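Local coordinates for protein bacterioferritin (Mycobacterium tuberculosis, PDB 3UOI) that probably oxidises Fe(2+) at a ferroxidase centre and stores the resulting Fe(3+) as mineral inside a heme-containing shell of 24 subunits, at residues T40-A43 / A44-A48; K113-T116 / T117-V120; N14-L17 / T18-T22; G82-L85 / R86-F89. All coordinates share one frame; numbering follows the deposited sequence.

Interaction 1: T40-A43 / A44-A48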
loop_
_atom_site.group_PDB
_atom_site.type_symbol
_atom_site.label_atom_id
_atom_site.label_comp_id
_atom_site.label_asym_id
_atom_site.label_seq_id
_atom_site.Cartn_x
_atom_site.Cartn_y
_atom_site.Cartn_z
ATOM N N THR A 40 10.480 -39.400 11.441
ATOM C CA THR A 40 10.951 -38.062 11.093
ATOM C C THR A 40 10.682 -37.012 12.139
ATOM O O THR A 40 11.507 -36.220 12.379
ATOM C CB THR A 40 10.429 -37.537 9.763
ATOM O OG1 THR A 40 9.019 -37.572 9.745
ATOM C CG2 THR A 40 10.990 -38.316 8.640
ATOM N N GLU A 41 9.522 -37.028 12.752
ATOM C CA GLU A 41 9.188 -35.959 13.650
ATOM C C GLU A 41 10.120 -35.891 14.866
ATOM O O GLU A 41 10.507 -34.845 15.261
ATOM C CB GLU A 41 7.708 -35.958 13.983
ATOM C CG GLU A 41 6.737 -36.100 12.785
ATOM C CD GLU A 41 6.819 -34.979 11.712
ATOM O OE1 GLU A 41 6.186 -33.944 11.868
ATOM O OE2 GLU A 41 7.496 -35.183 10.693
ATOM N N LEU A 42 10.487 -37.039 15.405
ATOM C CA LEU A 42 11.471 -37.180 16.442
ATOM C C LEU A 42 12.888 -36.774 16.000
ATOM O O LEU A 42 13.581 -36.186 16.732
ATOM C CB LEU A 42 11.503 -38.598 16.971
ATOM C CG LEU A 42 12.621 -38.954 17.944
ATOM C CD1 LEU A 42 12.324 -38.424 19.340
ATOM C CD2 LEU A 42 12.954 -40.412 17.945
ATOM N N ALA A 43 13.259 -37.121 14.786
ATOM C CA ALA A 43 14.573 -36.871 14.253
ATOM C C ALA A 43 14.917 -35.383 14.198
ATOM O O ALA A 43 16.021 -35.038 14.278
ATOM C CB ALA A 43 14.703 -37.481 12.912
ATOM N N ALA A 44 13.933 -34.534 13.978
ATOM C CA ALA A 44 14.129 -33.118 13.975
ATOM C C ALA A 44 14.453 -32.648 15.379
ATOM O O ALA A 44 15.231 -31.769 15.565
ATOM C CB ALA A 44 12.966 -32.439 13.458
ATOM N N HIS A 45 13.782 -33.229 16.361
ATOM C CA HIS A 45 14.091 -32.861 17.711
ATOM C C HIS A 45 15.511 -33.261 18.064
ATOM O O HIS A 45 16.275 -32.450 18.483
ATOM C CB HIS A 45 13.136 -33.454 18.710
ATOM C CG HIS A 45 13.360 -32.941 20.088
ATOM N ND1 HIS A 45 14.403 -33.362 20.874
ATOM C CD2 HIS A 45 12.709 -32.002 20.802
ATOM C CE1 HIS A 45 14.376 -32.715 22.016
ATOM N NE2 HIS A 45 13.353 -31.894 22.005
ATOM N N THR A 46 15.845 -34.504 17.772
ATOM C CA THR A 46 17.145 -35.044 18.039
ATOM C C THR A 46 18.226 -34.224 17.301
ATOM O O THR A 46 19.248 -34.038 17.793
ATOM C CB THR A 46 17.276 -36.534 17.711
ATOM O OG1 THR A 46 16.263 -37.303 18.353
ATOM C CG2 THR A 46 18.575 -37.021 18.185
ATOM N N ARG A 47 17.923 -33.760 16.113
ATOM C CA ARG A 47 18.839 -32.936 15.293
ATOM C C ARG A 47 19.186 -31.611 15.937
ATOM O O ARG A 47 20.288 -31.188 15.928
ATOM C CB ARG A 47 18.197 -32.613 13.957
ATOM C CG ARG A 47 19.082 -31.997 12.929
ATOM C CD ARG A 47 18.367 -31.780 11.646
ATOM N NE ARG A 47 19.172 -31.051 10.711
ATOM C CZ ARG A 47 19.980 -31.611 9.860
ATOM N NH1 ARG A 47 20.027 -32.896 9.805
ATOM N NH2 ARG A 47 20.707 -30.891 9.056
ATOM N N ALA A 48 18.170 -30.999 16.494
ATOM C CA ALA A 48 18.211 -29.748 17.205
ATOM C C ALA A 48 19.073 -29.949 18.421
ATOM O O ALA A 48 19.749 -29.077 18.835
ATOM C CB ALA A 48 16.852 -29.314 17.585
#

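Interaction 2: K113-T116 / T117-V120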
loop_
_atom_site.group_PDB
_atom_site.type_symbol
_atom_site.label_atom_id
_atom_site.label_comp_id
_atom_site.label_asym_id
_atom_site.label_seq_id
_atom_site.Cartn_x
_atom_site.Cartn_y
_atom_site.Cartn_z
ATOM N N LYS A 113 38.733 -21.200 42.096
ATOM C CA LYS A 113 39.868 -20.654 41.356
ATOM C C LYS A 113 39.699 -19.236 40.919
ATOM O O LYS A 113 40.475 -18.786 40.172
ATOM C CB LYS A 113 40.157 -21.451 40.121
ATOM C CG LYS A 113 40.090 -22.867 40.315
ATOM C CD LYS A 113 40.967 -23.264 41.398
ATOM C CE LYS A 113 41.221 -24.729 41.366
ATOM N NZ LYS A 113 42.544 -25.027 41.777
ATOM N N GLN A 114 38.635 -18.582 41.357
ATOM C CA GLN A 114 38.266 -17.230 40.985
ATOM C C GLN A 114 38.044 -16.958 39.467
ATOM O O GLN A 114 38.389 -15.971 38.969
ATOM C CB GLN A 114 39.219 -16.244 41.626
ATOM C CG GLN A 114 39.210 -16.393 43.074
ATOM C CD GLN A 114 39.993 -15.347 43.845
ATOM O OE1 GLN A 114 40.658 -14.496 43.309
ATOM N NE2 GLN A 114 39.929 -15.482 45.161
ATOM N N ASP A 115 37.396 -17.891 38.792
ATOM C CA ASP A 115 37.117 -17.768 37.371
ATOM C C ASP A 115 35.614 -17.850 37.170
ATOM O O ASP A 115 35.081 -18.891 36.942
ATOM C CB ASP A 115 37.776 -18.887 36.592
ATOM C CG ASP A 115 37.560 -18.739 35.155
ATOM O OD1 ASP A 115 36.669 -18.013 34.865
ATOM O OD2 ASP A 115 38.254 -19.295 34.344
ATOM N N THR A 116 34.942 -16.743 37.366
ATOM C CA THR A 116 33.498 -16.748 37.320
ATOM C C THR A 116 32.953 -16.903 35.913
ATOM O O THR A 116 31.926 -17.427 35.680
ATOM C CB THR A 116 32.901 -15.616 38.089
ATOM O OG1 THR A 116 33.588 -14.437 37.771
ATOM C CG2 THR A 116 32.994 -15.879 39.601
ATOM N N THR A 117 33.665 -16.373 34.990
ATOM C CA THR A 117 33.190 -16.463 33.664
ATOM C C THR A 117 33.105 -17.922 33.241
ATOM O O THR A 117 32.086 -18.324 32.724
ATOM C CB THR A 117 34.029 -15.623 32.737
ATOM O OG1 THR A 117 34.047 -14.298 33.223
ATOM C CG2 THR A 117 33.457 -15.614 31.369
ATOM N N SER A 118 34.138 -18.711 33.498
ATOM C CA SER A 118 34.089 -20.108 33.133
ATOM C C SER A 118 33.021 -20.870 33.889
ATOM O O SER A 118 32.294 -21.589 33.321
ATOM C CB SER A 118 35.421 -20.787 33.276
ATOM O OG SER A 118 36.476 -20.056 32.766
ATOM N N ALA A 119 32.907 -20.612 35.174
ATOM C CA ALA A 119 31.928 -21.296 35.966
ATOM C C ALA A 119 30.565 -20.972 35.355
ATOM O O ALA A 119 29.744 -21.818 35.287
ATOM C CB ALA A 119 31.974 -20.882 37.361
ATOM N N VAL A 120 30.376 -19.731 34.937
ATOM C CA VAL A 120 29.102 -19.296 34.402
ATOM C C VAL A 120 28.738 -20.012 33.119
ATOM O O VAL A 120 27.668 -20.503 32.957
ATOM C CB VAL A 120 28.937 -17.761 34.325
ATOM C CG1 VAL A 120 27.687 -17.384 33.611
ATOM C CG2 VAL A 120 28.867 -17.202 35.687
HETATM O O HOH W 1 36.665 -15.204 35.043
HETATM O O HOH W 2 32.088 -13.489 35.107
#

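Interaction 3: N14-L17 / T18-T22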
loop_
_atom_site.group_PDB
_atom_site.type_symbol
_atom_site.label_atom_id
_atom_site.label_comp_id
_atom_site.label_asym_id
_atom_site.label_seq_id
_atom_site.Cartn_x
_atom_site.Cartn_y
_atom_site.Cartn_z
ATOM N N ASN A 14 38.516 -28.501 28.478
ATOM C CA ASN A 14 38.847 -29.408 27.397
ATOM C C ASN A 14 38.153 -30.750 27.525
ATOM O O ASN A 14 37.839 -31.362 26.578
ATOM C CB ASN A 14 40.331 -29.561 27.168
ATOM C CG ASN A 14 40.842 -28.624 26.165
ATOM O OD1 ASN A 14 40.421 -28.639 25.045
ATOM N ND2 ASN A 14 41.770 -27.815 26.549
ATOM N N GLU A 15 37.965 -31.155 28.757
ATOM C CA GLU A 15 37.271 -32.362 29.047
ATOM C C GLU A 15 35.835 -32.250 28.582
ATOM O O GLU A 15 35.308 -33.141 28.036
ATOM C CB GLU A 15 37.271 -32.609 30.543
ATOM C CG GLU A 15 38.307 -33.530 31.023
ATOM C CD GLU A 15 38.147 -33.822 32.474
ATOM O OE1 GLU A 15 39.002 -33.399 33.234
ATOM O OE2 GLU A 15 37.159 -34.466 32.837
ATOM N N GLN A 16 35.223 -31.118 28.890
ATOM C CA GLN A 16 33.845 -30.840 28.552
ATOM C C GLN A 16 33.705 -30.684 27.072
ATOM O O GLN A 16 32.744 -31.107 26.506
ATOM C CB GLN A 16 33.258 -29.712 29.362
ATOM C CG GLN A 16 31.815 -29.436 29.130
ATOM C CD GLN A 16 30.883 -30.576 29.479
ATOM O OE1 GLN A 16 31.166 -31.413 30.298
ATOM N NE2 GLN A 16 29.780 -30.607 28.809
ATOM N N LEU A 17 34.698 -30.073 26.464
ATOM C CA LEU A 17 34.700 -29.892 25.045
ATOM C C LEU A 17 34.696 -31.250 24.367
ATOM O O LEU A 17 33.944 -31.469 23.488
ATOM C CB LEU A 17 35.924 -29.100 24.612
ATOM C CG LEU A 17 36.200 -29.075 23.113
ATOM C CD1 LEU A 17 34.976 -28.641 22.334
ATOM C CD2 LEU A 17 37.330 -28.215 22.762
ATOM N N THR A 18 35.529 -32.159 24.830
ATOM C CA THR A 18 35.621 -33.488 24.270
ATOM C C THR A 18 34.210 -34.160 24.394
ATOM O O THR A 18 33.701 -34.771 23.488
ATOM C CB THR A 18 36.756 -34.319 24.938
ATOM O OG1 THR A 18 38.020 -33.978 24.390
ATOM C CG2 THR A 18 36.548 -35.799 24.812
ATOM N N SER A 19 33.592 -33.951 25.533
ATOM C CA SER A 19 32.284 -34.470 25.775
ATOM C C SER A 19 31.255 -33.933 24.739
ATOM O O SER A 19 30.484 -34.675 24.225
ATOM C CB SER A 19 31.853 -34.063 27.180
ATOM O OG SER A 19 30.675 -34.646 27.543
ATOM N N GLU A 20 31.310 -32.631 24.479
ATOM C CA GLU A 20 30.406 -31.998 23.531
ATOM C C GLU A 20 30.605 -32.564 22.131
ATOM O O GLU A 20 29.637 -32.785 21.402
ATOM C CB GLU A 20 30.616 -30.482 23.520
ATOM C CG GLU A 20 30.352 -29.811 24.858
ATOM C CD GLU A 20 28.927 -30.008 25.338
ATOM O OE1 GLU A 20 28.589 -29.499 26.427
ATOM O OE2 GLU A 20 28.145 -30.672 24.626
ATOM N N LEU A 21 31.858 -32.798 21.755
ATOM C CA LEU A 21 32.138 -33.326 20.461
ATOM C C LEU A 21 31.546 -34.732 20.332
ATOM O O LEU A 21 31.003 -35.069 19.335
ATOM C CB LEU A 21 33.616 -33.302 20.215
ATOM C CG LEU A 21 34.186 -31.914 20.211
ATOM C CD1 LEU A 21 35.568 -32.058 19.932
ATOM C CD2 LEU A 21 33.577 -31.161 19.141
ATOM N N THR A 22 31.651 -35.521 21.370
ATOM C CA THR A 22 31.103 -36.865 21.334
ATOM C C THR A 22 29.586 -36.807 21.166
ATOM O O THR A 22 29.016 -37.512 20.391
ATOM C CB THR A 22 31.498 -37.563 22.626
ATOM O OG1 THR A 22 32.787 -37.115 23.000
ATOM C CG2 THR A 22 31.513 -39.025 22.519
#

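Interaction 4: G82-L85 / R86-F89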
loop_
_atom_site.group_PDB
_atom_site.type_symbol
_atom_site.label_atom_id
_atom_site.label_comp_id
_atom_site.label_asym_id
_atom_site.label_seq_id
_atom_site.Cartn_x
_atom_site.Cartn_y
_atom_site.Cartn_z
ATOM N N GLY A 82 22.445 -46.443 19.592
ATOM C CA GLY A 82 21.254 -47.229 19.755
ATOM C C GLY A 82 20.643 -47.839 18.520
ATOM O O GLY A 82 20.526 -47.235 17.503
ATOM N N GLN A 83 20.290 -49.093 18.651
ATOM C CA GLN A 83 19.743 -49.821 17.550
ATOM C C GLN A 83 18.212 -49.894 17.641
ATOM O O GLN A 83 17.560 -50.524 16.861
ATOM C CB GLN A 83 20.456 -51.166 17.375
ATOM C CG GLN A 83 21.758 -51.147 16.523
ATOM C CD GLN A 83 21.656 -50.460 15.120
ATOM O OE1 GLN A 83 20.610 -50.411 14.516
ATOM N NE2 GLN A 83 22.771 -49.946 14.630
ATOM N N THR A 84 17.690 -49.220 18.653
ATOM C CA THR A 84 16.286 -48.982 18.846
ATOM C C THR A 84 16.069 -47.590 19.407
ATOM O O THR A 84 17.000 -46.970 19.793
ATOM C CB THR A 84 15.557 -50.047 19.686
ATOM O OG1 THR A 84 16.111 -50.129 20.991
ATOM C CG2 THR A 84 15.612 -51.347 19.059
ATOM N N LEU A 85 14.850 -47.086 19.383
ATOM C CA LEU A 85 14.589 -45.765 19.896
ATOM C C LEU A 85 14.908 -45.771 21.382
ATOM O O LEU A 85 15.598 -44.901 21.848
ATOM C CB LEU A 85 13.151 -45.307 19.669
ATOM C CG LEU A 85 12.644 -44.855 18.297
ATOM C CD1 LEU A 85 11.404 -44.006 18.390
ATOM C CD2 LEU A 85 13.697 -44.177 17.493
ATOM N N ARG A 86 14.457 -46.811 22.076
ATOM C CA ARG A 86 14.678 -46.949 23.504
ATOM C C ARG A 86 16.149 -47.018 23.857
ATOM O O ARG A 86 16.554 -46.316 24.687
ATOM C CB ARG A 86 13.947 -48.168 24.060
ATOM C CG ARG A 86 14.225 -48.475 25.510
ATOM C CD ARG A 86 13.550 -49.686 25.958
ATOM N NE ARG A 86 12.142 -49.502 26.139
ATOM C CZ ARG A 86 11.564 -48.991 27.217
ATOM N NH1 ARG A 86 12.243 -48.582 28.239
ATOM N NH2 ARG A 86 10.276 -48.879 27.245
ATOM N N GLU A 87 16.951 -47.801 23.171
ATOM C CA GLU A 87 18.376 -47.774 23.437
ATOM C C GLU A 87 18.962 -46.391 23.137
ATOM O O GLU A 87 19.848 -46.001 23.775
ATOM C CB GLU A 87 19.179 -48.803 22.658
ATOM C CG GLU A 87 18.740 -50.181 22.719
ATOM C CD GLU A 87 19.558 -51.087 21.832
ATOM O OE1 GLU A 87 20.545 -50.660 21.277
ATOM O OE2 GLU A 87 19.197 -52.248 21.699
ATOM N N GLN A 88 18.471 -45.722 22.102
ATOM C CA GLN A 88 18.975 -44.393 21.697
ATOM C C GLN A 88 18.787 -43.299 22.742
ATOM O O GLN A 88 19.702 -42.632 23.093
ATOM C CB GLN A 88 18.408 -43.977 20.347
ATOM C CG GLN A 88 19.165 -44.534 19.240
ATOM C CD GLN A 88 18.580 -44.297 17.879
ATOM O OE1 GLN A 88 17.576 -43.665 17.729
ATOM N NE2 GLN A 88 19.245 -44.769 16.897
ATOM N N PHE A 89 17.601 -43.217 23.297
ATOM C CA PHE A 89 17.338 -42.350 24.415
ATOM C C PHE A 89 18.227 -42.720 25.601
ATOM O O PHE A 89 18.655 -41.867 26.301
ATOM C CB PHE A 89 15.902 -42.450 24.876
ATOM C CG PHE A 89 14.911 -41.976 23.913
ATOM C CD1 PHE A 89 15.095 -40.831 23.219
ATOM C CD2 PHE A 89 13.733 -42.670 23.722
ATOM C CE1 PHE A 89 14.146 -40.419 22.335
ATOM C CE2 PHE A 89 12.812 -42.245 22.852
ATOM C CZ PHE A 89 13.026 -41.133 22.152
#

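Interaction 1: T40-A43 / A44-A48
The backbone of 40-43 runs into 44-48 as the opening turns of helix 40-66, and Leu42 O already takes a sound i to i+4 bond from Thr46 N at 3.0 Å, nearly straight at 170°. One residue on, Ala43 O accepts from Arg47 N at 2.9 Å. The first bond, Ala44 N to Thr40 O, is weak at 3.4 Å. Among the side chains, Leu42 CG lies 4.0 Å from Thr46 OG1, the two groups slanting across each other. Thr46 keeps OG1 beside its own backbone N (chi1 -53°), over the Leu42 carbonyl, and that hydroxyl bonds to Gln34 of helix 7-36. Leu42 carries its methyls on to Leu85 and Phe89 of helix 85-112. At the start of the helix, Thr40 OG1 donates to Glu41 OE2 at 3.0 Å, which receives it on the lone pair pointing away from OE1. Ala43 and Ala44 add just a methyl each. The ring of His45 leads away from this turn and stacks on Tyr135. Arg47 starts with CG anti to the backbone N (chi1 -170°) and stays extended to NE, a reach that brings its guanidinium to Glu58 of a neighbouring subunit, where NH1 makes a salt bridge. That side chain also touches the heme, so this ordinary helical start ends in the heme pocket that bacterioferritin subunits share across their dimer interface.

Interaction 2: K113-T116 / T117-V120
Asp115 lays its carboxylate over the amide and hydroxyl of Ser118. OD1 accepts from Ser118 N at 3.0 Å in a nearly straight bond (168°) that arrives from above the carboxylate plane, while Ser118 OG donates to Asp115 OD2 at 2.5 Å, a distance so short that its exact value is doubtful. With CG anti to the backbone N (chi1 -177°), the acid folds forward onto the helix it starts, where its negative charge would probably be favoured by the N-terminal end of the helix. Ser118 OG is also hydrogen-bonded to Arg63 of helix 40-66. The backbone follows on: Ala119 N reaches Asp115 O at 3.3 Å, and Val120 N reaches Thr116 O at 2.9 Å. Val120 CG2 rests against the Thr116 carbonyl. Two waters bridge the polar groups of this turn. One donates to Asp115 OD1 and accepts from Thr117 N; the other donates to Thr117 OG1 at 2.8 Å and is shared with Thr116 OG1. Thr117 OG1 is further bonded to Glu130 of a neighbouring subunit. Just upstream, Gln114 has positive phi and is C-prime of a Schellman motif ending helix 85-112. The Asp115 N-cap follows at once, making a tight turn between two consecutive helices of the ferritin bundle.

Interaction 3: N14-L17 / T18-T22
The amide of Gln16 and the carboxylate of Glu20 stand 75° apart, one flat group almost upright on the other. Gln16 NE2 sends an N-H within its own amide plane to Glu20 OE1 at 2.9 Å, and the carboxylate receives it from above its plane. The bond is somewhat bent, 144° at the hydrogen. On the other side of the amide, Gln16 OE1 is held by Arg102 of helix 85-112, so both ends of this buried group are engaged and its rotation is fixed. Gln16 can reach because its chain leaves with CG anti to the backbone N and then bends at chi2 (62°), while Glu20 bends at its own chi2 and lays CG 3.2 Å from Gln16 O. These are neighbours one turn apart on helix 7-36 of the four-helix ferritin bundle, and Glu20 is a predicted ligand of the first iron of the ferroxidase centre, with Glu53 and His56 close by, which would make Gln16 a second-shell residue, probably helping to position Glu20. Around the helix, Leu17 CD1 meets Leu21 CG at 4.0 Å, the two side chains slanting past one another. Leu17 packs on Pro71 and Tyr73, and Leu21 lines the heme pocket. Thr18 O takes two donors from Thr22, OG1 at 2.6 Å and N at 3.0 Å, and Thr22 OG1 is also bonded to Gly77 N. Thr18 OG1 pairs with Arg75.

Interaction 4: G82-L85 / R86-F89
Thr84 OG1 accepts from Glu87 N at 3.3 Å (167°), capping the start of helix 85-112. Its chi1 of 60° sets the hydroxyl between backbone N and carbonyl carbon, where it faces that amide and also touches Glu87 CG. In return, Glu87 OE1 accepts from Gln83 N at 3.1 Å in a nearly linear bond, with the N-H coming from above the carboxylate plane. Behind it, Gly82 is gripped at both its polar atoms. Its carbonyl oxygen takes Gln88 NE2 at 2.8 Å, a bent bond (136°) reached from above the carbonyl plane, and its N is bonded to His30 of helix 7-36. The other end of the Gln88 amide, OE1, is satisfied by Gln34, so the glutamine ties the incoming loop to helix 7-36. Gln88 CG comes within 3.4 Å of Gly82 CA. Gln88 N to Thr84 O and Phe89 N to Leu85 O close the first turn, both at 3.0 Å. Arg86 lies along helix 116-146, touching Leu140 and Met143, and forms a salt bridge with Asp144. Leu85 CB is a loose 4.4 Å from Phe89 CE2, and both buried side chains pack on Leu42 of helix 40-66. The whole is a threonine N-cap in which the N3 glutamate reaches past the cap to the preceding amide, where the long crossing loop enters helix 85-112 of the ferritin bundle.

Interactions 1 and 4 share one end of the bundle and touch directly, with Leu42 CD2 3.9 Å from Leu85 CD2 and the Phe89 ring against Leu42, joining helix 40-66 to helix 85-112. Interaction 2 lies across the chain's centre from both, about 34 Å from the first and 36 Å from the fourth, measured between centres. Interaction 3 is the buried one, in mid-helix beside the predicted iron site; the other three are only partly buried. Both loop-to-helix contacts, 2 and 4, rest on N-caps, an aspartate in one and a threonine in the other. Interactions 1 and 2 reach two different neighbouring subunits, by a guanidinium and by a hydroxyl, whereas no other chain touches the segments of interaction 4.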